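Local coordinates for 2S Albumin protein (Dolichos, PDB 6IX1) that is a seed albumin with a four-bladed hemopexin-type beta-propeller fold, probably serving as a seed storage protein and perhaps binding small ligands, at residues Asn5-Phe19 with Ile62-Tyr74. Residues are numbered along the deposited sequence; the frame is centred on the assembly and turned at random.
Sequences NAAFRSSRAYEVYFF and IDCSFDTEASEAY
Strands 6-9 and 64-67, the innermost strands of neighbouring propeller blades, run side by side in the same direction, their axes 5.3 Å apart and 4° from parallel, with Ala6 level with Cys64 and Phe8 with Phe66. They are joined through side chains. Asp67 does most of the polar work: CG sits between its own backbone N and carbonyl carbon (chi1 45°), which brings OD1 to the backbone N of Arg9 at 3.0 Å, the N-H arriving from above the carboxylate plane. OD2 forms a salt bridge with Arg9, its hydrogen bonds from NE (3.3 Å) and NH2 both weak and the guanidinium turned 57° from the carboxylate, while a water at the guanidinium edge accepts from Arg9 NH2 and lies close to OD2. Beyond them, Arg9 NH1 bonds Ser177 O, and Arg123 lies against both side chains. Two residues earlier on the strand, Ser65 OG gives a weak bond to Ala7 O, 2.8 Å away, and meets the Phe8 ring at its edge. That ring is sandwiched, Ala73 CB sitting squarely over one face, 4.1 Å from the centroid, and Tyr17 CB over the other. At the opposite end Ile62 CD1 rests over the Phe19 ring, offset toward its rim, 3.7 Å from CE1, and Ile62 CG2 touches Ala6 CB. Ser11 OG and Ser71 OG share a 2.7 Å hydrogen bond in the loops. With an alanine in place of Asp67, the Arg9 backbone N-H would probably lose its acceptor and the guanidinium its facing charge. The contact thus grades along the strands from apolar packing at Ile62 to a hydrated ion pair at Arg9 and Asp67, holding adjacent blades together without continuing either sheet.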
loop_
_atom_site.group_PDB
_atom_site.type_symbol
_atom_site.label_atom_id
_atom_site.label_comp_id
_atom_site.label_asym_id
_atom_site.label_seq_id
_atom_site.Cartn_x
_atom_site.Cartn_y
_atom_site.Cartn_z
ATOM N N ASN A 5 2.189 -7.890 2.570
ATOM C CA ASN A 5 0.958 -7.494 3.223
ATOM C C ASN A 5 0.668 -6.016 3.081
ATOM O O ASN A 5 -0.520 -5.675 3.186
ATOM C CB ASN A 5 0.963 -7.835 4.717
ATOM C CG ASN A 5 1.213 -9.276 4.950
ATOM O OD1 ASN A 5 2.274 -9.722 5.383
ATOM N ND2 ASN A 5 0.149 -10.038 4.796
ATOM N N ALA A 6 1.615 -5.159 2.837
ATOM C CA ALA A 6 1.370 -3.751 2.605
ATOM C C ALA A 6 2.556 -3.110 1.925
ATOM O O ALA A 6 3.692 -3.633 2.086
ATOM C CB ALA A 6 1.043 -3.055 3.924
ATOM N N ALA A 7 2.368 -1.976 1.312
ATOM C CA ALA A 7 3.490 -1.209 0.766
ATOM C C ALA A 7 3.171 0.266 0.760
ATOM O O ALA A 7 1.968 0.668 0.724
ATOM C CB ALA A 7 3.746 -1.707 -0.641
ATOM N N PHE A 8 4.183 1.113 0.710
ATOM C CA PHE A 8 3.964 2.523 0.371
ATOM C C PHE A 8 5.220 3.108 -0.250
ATOM O O PHE A 8 6.344 2.607 -0.045
ATOM C CB PHE A 8 3.453 3.329 1.578
ATOM C CG PHE A 8 4.403 3.582 2.719
ATOM C CD1 PHE A 8 5.395 4.560 2.622
ATOM C CD2 PHE A 8 4.272 2.829 3.858
ATOM C CE1 PHE A 8 6.230 4.782 3.700
ATOM C CE2 PHE A 8 5.103 3.108 4.950
ATOM C CZ PHE A 8 6.103 4.052 4.846
ATOM N N ARG A 9 5.000 4.139 -1.031
ATOM C CA ARG A 9 6.030 4.854 -1.775
ATOM C C ARG A 9 6.690 5.895 -0.880
ATOM O O ARG A 9 6.018 6.740 -0.265
ATOM C CB ARG A 9 5.347 5.550 -2.977
ATOM C CG ARG A 9 6.300 6.351 -3.820
ATOM C CD ARG A 9 5.680 7.127 -4.934
ATOM N NE ARG A 9 4.712 8.088 -4.463
ATOM C CZ ARG A 9 3.932 8.804 -5.297
ATOM N NH1 ARG A 9 3.927 8.580 -6.576
ATOM N NH2 ARG A 9 3.046 9.649 -4.750
ATOM N N SER A 10 8.026 5.843 -0.784
ATOM C CA SER A 10 8.743 6.799 0.045
ATOM C C SER A 10 8.796 8.155 -0.663
ATOM O O SER A 10 8.817 8.266 -1.876
ATOM C CB SER A 10 10.157 6.334 0.282
ATOM O OG SER A 10 10.822 7.261 1.085
ATOM N N SER A 11 8.954 9.204 0.164
ATOM C CA SER A 11 9.442 10.505 -0.334
ATOM C C SER A 11 10.834 10.437 -0.999
ATOM O O SER A 11 11.111 11.241 -1.872
ATOM C CB SER A 11 9.443 11.506 0.793
ATOM O OG SER A 11 10.353 11.048 1.782
ATOM N N ARG A 12 11.609 9.423 -0.675
ATOM C CA ARG A 12 12.940 9.254 -1.300
ATOM C C ARG A 12 12.794 8.611 -2.640
ATOM O O ARG A 12 12.087 7.538 -2.732
ATOM C CB ARG A 12 13.799 8.422 -0.355
ATOM C CG ARG A 12 14.168 9.155 0.939
ATOM C CD ARG A 12 15.074 10.323 0.727
ATOM N NE ARG A 12 15.328 11.090 1.856
ATOM C CZ ARG A 12 16.363 10.925 2.687
ATOM N NH1 ARG A 12 17.139 9.872 2.563
ATOM N NH2 ARG A 12 16.573 11.804 3.647
ATOM N N ALA A 13 13.405 9.145 -3.667
ATOM C CA ALA A 13 13.177 8.692 -5.032
ATOM C C ALA A 13 13.454 7.203 -5.152
ATOM O O ALA A 13 14.494 6.678 -4.732
ATOM C CB ALA A 13 13.982 9.491 -6.016
ATOM N N TYR A 14 12.509 6.512 -5.769
ATOM C CA TYR A 14 12.647 5.080 -6.075
ATOM C C TYR A 14 12.939 4.212 -4.863
ATOM O O TYR A 14 13.502 3.137 -5.011
ATOM C CB TYR A 14 13.563 4.809 -7.283
ATOM C CG TYR A 14 12.924 5.338 -8.536
ATOM C CD1 TYR A 14 11.999 4.562 -9.205
ATOM C CD2 TYR A 14 13.142 6.607 -9.060
ATOM C CE1 TYR A 14 11.279 5.074 -10.280
ATOM C CE2 TYR A 14 12.417 7.134 -10.118
ATOM C CZ TYR A 14 11.500 6.342 -10.765
ATOM O OH TYR A 14 10.791 6.786 -11.859
ATOM N N GLU A 15 12.381 4.618 -3.730
ATOM C CA GLU A 15 12.353 3.761 -2.540
ATOM C C GLU A 15 10.896 3.361 -2.213
ATOM O O GLU A 15 9.988 4.214 -2.258
ATOM C CB GLU A 15 13.019 4.436 -1.336
ATOM C CG GLU A 15 14.458 4.712 -1.599
ATOM C CD GLU A 15 15.259 5.261 -0.425
ATOM O OE1 GLU A 15 14.914 4.961 0.724
ATOM O OE2 GLU A 15 16.316 5.881 -0.727
ATOM N N VAL A 16 10.755 2.106 -1.806
ATOM C CA VAL A 16 9.460 1.534 -1.416
ATOM C C VAL A 16 9.675 0.772 -0.094
ATOM O O VAL A 16 10.736 0.178 0.154
ATOM C CB VAL A 16 8.841 0.626 -2.504
ATOM C CG1 VAL A 16 9.751 -0.577 -2.870
ATOM C CG2 VAL A 16 7.473 0.103 -2.074
ATOM N N TYR A 17 8.671 0.875 0.769
ATOM C CA TYR A 17 8.602 0.064 1.979
ATOM C C TYR A 17 7.618 -1.085 1.773
ATOM O O TYR A 17 6.490 -0.842 1.334
ATOM C CB TYR A 17 8.137 0.917 3.162
ATOM C CG TYR A 17 9.103 1.980 3.622
ATOM C CD1 TYR A 17 9.083 3.204 3.022
ATOM C CD2 TYR A 17 10.069 1.766 4.602
ATOM C CE1 TYR A 17 9.950 4.221 3.367
ATOM C CE2 TYR A 17 10.930 2.791 4.979
ATOM C CZ TYR A 17 10.902 4.022 4.324
ATOM O OH TYR A 17 11.749 5.061 4.613
ATOM N N PHE A 18 8.052 -2.290 2.050
ATOM C CA PHE A 18 7.229 -3.496 1.997
ATOM C C PHE A 18 7.112 -4.088 3.383
ATOM O O PHE A 18 8.143 -4.323 4.008
ATOM C CB PHE A 18 7.789 -4.581 1.083
ATOM C CG PHE A 18 7.853 -4.269 -0.385
ATOM C CD1 PHE A 18 6.775 -3.821 -1.048
ATOM C CD2 PHE A 18 8.984 -4.497 -1.132
ATOM C CE1 PHE A 18 6.799 -3.586 -2.400
ATOM C CE2 PHE A 18 9.006 -4.332 -2.489
ATOM C CZ PHE A 18 7.900 -3.856 -3.134
ATOM N N PHE A 19 5.866 -4.343 3.795
ATOM C CA PHE A 19 5.587 -4.981 5.102
ATOM C C PHE A 19 5.139 -6.420 4.909
ATOM O O PHE A 19 4.320 -6.724 4.017
ATOM C CB PHE A 19 4.501 -4.173 5.852
ATOM C CG PHE A 19 4.995 -2.778 6.097
ATOM C CD1 PHE A 19 5.769 -2.480 7.187
ATOM C CD2 PHE A 19 4.743 -1.803 5.187
ATOM C CE1 PHE A 19 6.308 -1.213 7.347
ATOM C CE2 PHE A 19 5.279 -0.534 5.359
ATOM C CZ PHE A 19 6.057 -0.256 6.435
ATOM N N ILE A 62 1.672 -4.343 10.080
ATOM C CA ILE A 62 0.947 -3.419 9.197
ATOM C C ILE A 62 0.348 -4.215 8.030
ATOM O O ILE A 62 1.064 -4.895 7.318
ATOM C CB ILE A 62 1.893 -2.309 8.727
ATOM C CG1 ILE A 62 2.330 -1.441 9.888
ATOM C CG2 ILE A 62 1.285 -1.501 7.598
ATOM C CD1 ILE A 62 3.454 -0.470 9.581
ATOM N N ASP A 63 -0.993 -4.117 7.924
ATOM C CA ASP A 63 -1.738 -4.894 6.909
ATOM C C ASP A 63 -2.303 -4.029 5.797
ATOM O O ASP A 63 -2.939 -4.552 4.864
ATOM C CB ASP A 63 -2.820 -5.808 7.486
ATOM C CG ASP A 63 -3.910 -5.083 8.240
ATOM O OD1 ASP A 63 -4.051 -3.863 7.983
ATOM O OD2 ASP A 63 -4.712 -5.788 8.866
ATOM N N CYS A 64 -2.026 -2.735 5.822
ATOM C CA CYS A 64 -2.367 -1.782 4.758
ATOM C C CYS A 64 -1.632 -0.481 5.050
ATOM O O CYS A 64 -1.357 -0.197 6.210
ATOM C CB CYS A 64 -3.891 -1.589 4.666
ATOM S SG CYS A 64 -4.431 -0.563 3.270
ATOM N N SER A 65 -1.295 0.222 3.999
ATOM C CA SER A 65 -0.602 1.510 4.161
ATOM C C SER A 65 -0.748 2.330 2.916
ATOM O O SER A 65 -0.929 1.735 1.877
ATOM C CB SER A 65 0.858 1.327 4.450
ATOM O OG SER A 65 1.527 0.478 3.513
ATOM N N PHE A 66 -0.580 3.650 3.047
ATOM C CA PHE A 66 -0.405 4.522 1.889
ATOM C C PHE A 66 0.342 5.776 2.282
ATOM O O PHE A 66 0.082 6.346 3.308
ATOM C CB PHE A 66 -1.725 4.837 1.185
ATOM C CG PHE A 66 -2.815 5.430 2.026
ATOM C CD1 PHE A 66 -2.872 6.823 2.173
ATOM C CD2 PHE A 66 -3.763 4.663 2.665
ATOM C CE1 PHE A 66 -3.893 7.418 2.892
ATOM C CE2 PHE A 66 -4.776 5.272 3.428
ATOM C CZ PHE A 66 -4.883 6.629 3.478
ATOM N N ASP A 67 1.141 6.201 1.338
ATOM C CA ASP A 67 1.816 7.504 1.474
ATOM C C ASP A 67 0.806 8.632 1.155
ATOM O O ASP A 67 -0.091 8.451 0.305
ATOM C CB ASP A 67 3.030 7.603 0.560
ATOM C CG ASP A 67 2.766 7.100 -0.867
ATOM O OD1 ASP A 67 2.481 5.830 -1.023
ATOM O OD2 ASP A 67 2.772 7.908 -1.831
ATOM N N THR A 68 1.034 9.822 1.765
ATOM C CA THR A 68 0.163 10.965 1.471
ATOM C C THR A 68 0.980 12.067 0.807
ATOM O O THR A 68 0.900 12.220 -0.429
ATOM C CB THR A 68 -0.539 11.428 2.767
ATOM O OG1 THR A 68 0.457 11.655 3.745
ATOM C CG2 THR A 68 -1.514 10.402 3.256
ATOM N N GLU A 69 1.761 12.751 1.632
ATOM C CA GLU A 69 2.641 13.826 1.153
ATOM C C GLU A 69 3.908 13.809 2.023
ATOM O O GLU A 69 3.918 13.273 3.106
ATOM C CB GLU A 69 1.887 15.180 1.192
ATOM C CG GLU A 69 1.444 15.567 2.602
ATOM C CD GLU A 69 0.602 16.823 2.619
ATOM O OE1 GLU A 69 -0.385 16.866 1.886
ATOM O OE2 GLU A 69 0.996 17.782 3.295
ATOM N N ALA A 70 4.898 14.588 1.594
ATOM C CA ALA A 70 6.107 14.724 2.412
ATOM C C ALA A 70 6.591 13.327 2.826
ATOM O O ALA A 70 6.530 12.407 1.992
ATOM C CB ALA A 70 5.905 15.719 3.521
ATOM N N SER A 71 6.958 13.124 4.085
ATOM C CA SER A 71 7.330 11.793 4.573
ATOM C C SER A 71 6.254 11.294 5.554
ATOM O O SER A 71 6.537 10.717 6.582
ATOM C CB SER A 71 8.703 11.838 5.168
ATOM O OG SER A 71 9.671 12.170 4.183
ATOM N N GLU A 72 5.007 11.438 5.134
ATOM C CA GLU A 72 3.814 10.992 5.890
ATOM C C GLU A 72 3.133 9.794 5.211
ATOM O O GLU A 72 3.141 9.697 4.010
ATOM C CB GLU A 72 2.851 12.160 6.065
ATOM C CG GLU A 72 3.492 13.286 6.888
ATOM C CD GLU A 72 2.711 14.577 7.005
ATOM O OE1 GLU A 72 1.766 14.701 6.302
ATOM O OE2 GLU A 72 3.218 15.445 7.733
ATOM N N ALA A 73 2.537 8.961 6.055
ATOM C CA ALA A 73 1.780 7.812 5.571
ATOM C C ALA A 73 0.732 7.426 6.613
ATOM O O ALA A 73 0.990 7.606 7.774
ATOM C CB ALA A 73 2.694 6.671 5.298
ATOM N N TYR A 74 -0.375 6.845 6.111
ATOM C CA TYR A 74 -1.265 6.073 7.001
ATOM C C TYR A 74 -0.882 4.620 7.037
ATOM O O TYR A 74 -0.518 4.063 5.962
ATOM C CB TYR A 74 -2.741 6.206 6.603
ATOM C CG TYR A 74 -3.357 7.502 6.986
ATOM C CD1 TYR A 74 -3.876 7.675 8.262
ATOM C CD2 TYR A 74 -3.397 8.595 6.163
ATOM C CE1 TYR A 74 -4.431 8.868 8.699
ATOM C CE2 TYR A 74 -3.968 9.779 6.561
ATOM C CZ TYR A 74 -4.487 9.919 7.837
ATOM O OH TYR A 74 -5.052 11.103 8.202
HETATM O O HOH W 1 2.945 10.425 -1.887
HETATM O O HOH W 2 5.716 9.351 -1.496
#